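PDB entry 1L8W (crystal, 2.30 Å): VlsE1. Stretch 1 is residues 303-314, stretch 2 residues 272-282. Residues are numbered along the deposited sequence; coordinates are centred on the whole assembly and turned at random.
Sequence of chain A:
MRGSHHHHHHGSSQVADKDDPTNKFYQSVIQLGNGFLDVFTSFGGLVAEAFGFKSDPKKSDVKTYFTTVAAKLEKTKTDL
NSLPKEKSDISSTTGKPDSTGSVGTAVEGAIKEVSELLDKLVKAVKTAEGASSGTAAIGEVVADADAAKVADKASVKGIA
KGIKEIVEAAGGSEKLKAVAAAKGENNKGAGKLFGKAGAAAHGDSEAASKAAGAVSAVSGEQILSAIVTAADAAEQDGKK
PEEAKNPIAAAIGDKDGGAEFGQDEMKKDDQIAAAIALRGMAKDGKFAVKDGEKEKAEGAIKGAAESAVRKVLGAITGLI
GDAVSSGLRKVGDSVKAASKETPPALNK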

# COMPACT_ATOMS: atom_id res chain seq x y z
N GLY A 303 7.62 1.74 -12.40
CA GLY A 303 7.83 0.34 -12.08
C GLY A 303 7.81 0.09 -10.59
O GLY A 303 7.32 -0.94 -10.13
N ALA A 304 8.34 1.04 -9.83
CA ALA A 304 8.42 0.93 -8.38
C ALA A 304 7.06 1.03 -7.72
O ALA A 304 6.70 0.20 -6.88
CB ALA A 304 9.35 2.01 -7.83
N ALA A 305 6.31 2.06 -8.08
CA ALA A 305 4.99 2.28 -7.51
C ALA A 305 4.12 1.07 -7.80
O ALA A 305 3.42 0.56 -6.92
CB ALA A 305 4.36 3.54 -8.13
N GLU A 306 4.19 0.59 -9.04
CA GLU A 306 3.41 -0.57 -9.44
C GLU A 306 3.86 -1.82 -8.69
O GLU A 306 3.03 -2.57 -8.17
CB GLU A 306 3.50 -0.76 -10.95
CG GLU A 306 2.72 0.32 -11.71
CD GLU A 306 2.94 0.30 -13.20
OE1 GLU A 306 3.40 -0.75 -13.73
OE2 GLU A 306 2.63 1.32 -13.85
N SER A 307 5.16 -2.04 -8.61
CA SER A 307 5.63 -3.21 -7.86
C SER A 307 5.27 -3.07 -6.39
O SER A 307 4.86 -4.04 -5.75
CB SER A 307 7.14 -3.38 -8.02
OG SER A 307 7.43 -3.85 -9.32
N ALA A 308 5.43 -1.87 -5.84
CA ALA A 308 5.10 -1.64 -4.44
C ALA A 308 3.64 -2.01 -4.17
O ALA A 308 3.33 -2.70 -3.20
CB ALA A 308 5.34 -0.17 -4.06
N VAL A 309 2.73 -1.54 -5.03
CA VAL A 309 1.33 -1.86 -4.81
C VAL A 309 1.03 -3.35 -5.06
O VAL A 309 0.33 -3.98 -4.27
CB VAL A 309 0.41 -0.98 -5.67
CG1 VAL A 309 0.85 -1.02 -7.12
CG2 VAL A 309 -1.02 -1.45 -5.52
N ARG A 310 1.57 -3.92 -6.13
CA ARG A 310 1.33 -5.34 -6.39
C ARG A 310 1.83 -6.19 -5.22
O ARG A 310 1.21 -7.21 -4.90
CB ARG A 310 2.03 -5.78 -7.68
CG ARG A 310 1.37 -5.31 -8.97
CD ARG A 310 1.94 -6.05 -10.18
NE ARG A 310 3.34 -5.70 -10.44
CZ ARG A 310 3.73 -4.88 -11.41
NH1 ARG A 310 2.85 -4.33 -12.23
NH2 ARG A 310 5.02 -4.62 -11.57
N LYS A 311 2.94 -5.80 -4.60
CA LYS A 311 3.47 -6.56 -3.47
C LYS A 311 2.56 -6.45 -2.24
O LYS A 311 2.29 -7.45 -1.56
CB LYS A 311 4.89 -6.08 -3.09
CG LYS A 311 6.00 -6.55 -4.01
CD LYS A 311 7.39 -6.23 -3.42
CE LYS A 311 8.49 -6.89 -4.26
NZ LYS A 311 9.85 -6.68 -3.68
N VAL A 312 2.10 -5.24 -1.94
CA VAL A 312 1.22 -5.05 -0.79
C VAL A 312 -0.14 -5.77 -0.94
O VAL A 312 -0.58 -6.47 -0.02
CB VAL A 312 1.00 -3.55 -0.51
CG1 VAL A 312 0.81 -2.83 -1.81
CG2 VAL A 312 -0.21 -3.34 0.37
N LEU A 313 -0.78 -5.62 -2.09
CA LEU A 313 -2.08 -6.26 -2.33
C LEU A 313 -1.98 -7.78 -2.40
O LEU A 313 -2.89 -8.49 -1.99
CB LEU A 313 -2.70 -5.74 -3.63
CG LEU A 313 -3.04 -4.26 -3.70
CD1 LEU A 313 -3.76 -3.97 -5.01
CD2 LEU A 313 -3.91 -3.89 -2.52
N GLY A 314 -0.88 -8.27 -2.93
CA GLY A 314 -0.68 -9.71 -3.00
C GLY A 314 -0.53 -10.27 -1.60
O GLY A 314 -1.05 -11.34 -1.30
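Stretch 2 272-282: IAAAIALRGMA

Small side chains let helices cross at close range, and the pairing of residues 272-282 with 303-314 in VlsE1 is a compact example. Stretch 1 is helical throughout. Stretch 2 is helical from Ile272 to Met281, with the usual i to i+4 ladder, as in Gly280 N to Ile276 O at 2.9 Å; Ala282, at phi/psi -80/153, is the first residue to leave helical geometry. The two axes run almost perpendicular, with a signed crossing angle of -94°, and approach to 8.1 Å. Such a crossing confines contact to a short patch, and only 374 Å² is buried, summed over both sides.

At the centre of the patch, alanine meets alanine. Ala308 CA and Ala277 CA are 4.8 Å apart, and their methyls touch, Ala308 CB to Ala277 CB, at 3.6 Å. Neither residue has a side-chain rotamer, so the position of each methyl follows directly from its backbone. Gly280 provides the second close approach, with Gly280 CA 5.5 Å from Ala305 CA. A CB on Gly280 would point toward stretch 1 and lie 3.5 Å from Ala305 CB; with none there, Gly280 presents backbone to Ala305.

Larger side chains of stretch 2 extend the contact from this centre. Ile276 points toward stretch 1 and adopts chi1 m, chi2 t, a common helical rotamer. Ile276 CG2 lies 3.8 Å from Ala308 CB and equally 3.8 Å from Ala305 CA, and also reaches Ala304 O at 4.1 Å. The branch methyl thus packs against backbone as well as side chain of stretch 1.

Met281, modelled as selenomethionine, starts out sideways. Its chi1 m and chi2 t extend the chain, and chi3, at 101°, lies between wells; the end comes nearer to stretch 1 than the CA-to-CB bond suggests. Along the way Met281 CG meets Val309 CG2 at 3.8 Å, and the terminal Met281 CE reaches Leu313 CD2 at 3.1 Å, tight for two methyl carbons. Leu313, chi1 m and chi2 t, likewise leaves its backbone sideways and brings its end inward.

Val312 CG1 lies 4.1 Å from Ala277 CB. Val312 and Val309 are both modelled as p, at 42° and 52°, a rotamer unfavourable for valine in a helix, and in each CG1 crowds backbone oxygens of its own helix, so these placements are doubtful. No hydrogen bond joins the stretches; the contact is apolar. The charged pair in stretch 1 stays out of it: Arg310 NH1 and Glu306 OE1 form a long salt bridge at 3.9 Å, one turn apart.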

# COMPACT_ATOMS: atom_id res chain seq x y z
N ILE A 272 10.33 3.34 3.03
CA ILE A 272 10.32 4.02 1.75
C ILE A 272 9.34 3.30 0.83
O ILE A 272 8.48 3.93 0.21
CB ILE A 272 11.72 3.99 1.11
CG1 ILE A 272 12.69 4.77 2.00
CG2 ILE A 272 11.65 4.54 -0.30
CD1 ILE A 272 14.12 4.72 1.56
N ALA A 273 9.47 1.98 0.74
CA ALA A 273 8.59 1.16 -0.10
C ALA A 273 7.11 1.34 0.30
O ALA A 273 6.21 1.25 -0.54
CB ALA A 273 8.99 -0.30 -0.00
N ALA A 274 6.88 1.59 1.59
CA ALA A 274 5.53 1.82 2.11
C ALA A 274 5.01 3.20 1.70
O ALA A 274 3.84 3.35 1.34
CB ALA A 274 5.51 1.70 3.63
N ALA A 275 5.88 4.21 1.78
CA ALA A 275 5.51 5.57 1.41
C ALA A 275 5.14 5.57 -0.06
O ALA A 275 4.20 6.24 -0.49
CB ALA A 275 6.69 6.53 1.64
N ILE A 276 5.90 4.79 -0.81
CA ILE A 276 5.72 4.64 -2.24
C ILE A 276 4.41 3.95 -2.58
O ILE A 276 3.63 4.46 -3.39
CB ILE A 276 6.92 3.87 -2.85
CG1 ILE A 276 8.17 4.76 -2.83
CG2 ILE A 276 6.59 3.40 -4.25
CD1 ILE A 276 9.42 4.15 -3.44
N ALA A 277 4.14 2.81 -1.95
CA ALA A 277 2.91 2.07 -2.23
C ALA A 277 1.66 2.86 -1.84
O ALA A 277 0.66 2.85 -2.56
CB ALA A 277 2.91 0.72 -1.53
N LEU A 278 1.72 3.55 -0.70
CA LEU A 278 0.59 4.35 -0.24
C LEU A 278 0.32 5.51 -1.19
O LEU A 278 -0.84 5.80 -1.51
CB LEU A 278 0.84 4.90 1.16
CG LEU A 278 0.51 3.98 2.34
CD1 LEU A 278 1.14 4.54 3.60
CD2 LEU A 278 -1.00 3.86 2.49
N ARG A 279 1.38 6.16 -1.64
CA ARG A 279 1.26 7.30 -2.54
C ARG A 279 0.67 6.86 -3.87
O ARG A 279 -0.22 7.51 -4.42
CB ARG A 279 2.63 7.94 -2.75
CG ARG A 279 2.64 9.10 -3.72
CD ARG A 279 2.83 10.38 -2.96
NE ARG A 279 3.53 11.37 -3.76
CZ ARG A 279 3.75 12.62 -3.36
NH1 ARG A 279 3.31 13.03 -2.18
NH2 ARG A 279 4.43 13.44 -4.14
N GLY A 280 1.18 5.74 -4.39
CA GLY A 280 0.69 5.20 -5.64
C GLY A 280 -0.77 4.76 -5.62
O GLY A 280 -1.45 4.85 -6.63
N MSE A 281 -1.25 4.30 -4.47
CA MSE A 281 -2.64 3.86 -4.35
C MSE A 281 -3.61 5.00 -4.07
O MSE A 281 -4.77 4.94 -4.46
CB MSE A 281 -2.80 2.83 -3.22
CG MSE A 281 -2.04 1.54 -3.35
SE MSE A 281 -2.41 0.35 -1.83
CE MSE A 281 -3.67 -0.81 -2.64
N ALA A 282 -3.14 6.03 -3.37
CA ALA A 282 -4.01 7.13 -3.00
C ALA A 282 -4.32 8.18 -4.06
O ALA A 282 -3.54 8.43 -4.98
CB ALA A 282 -3.47 7.81 -1.75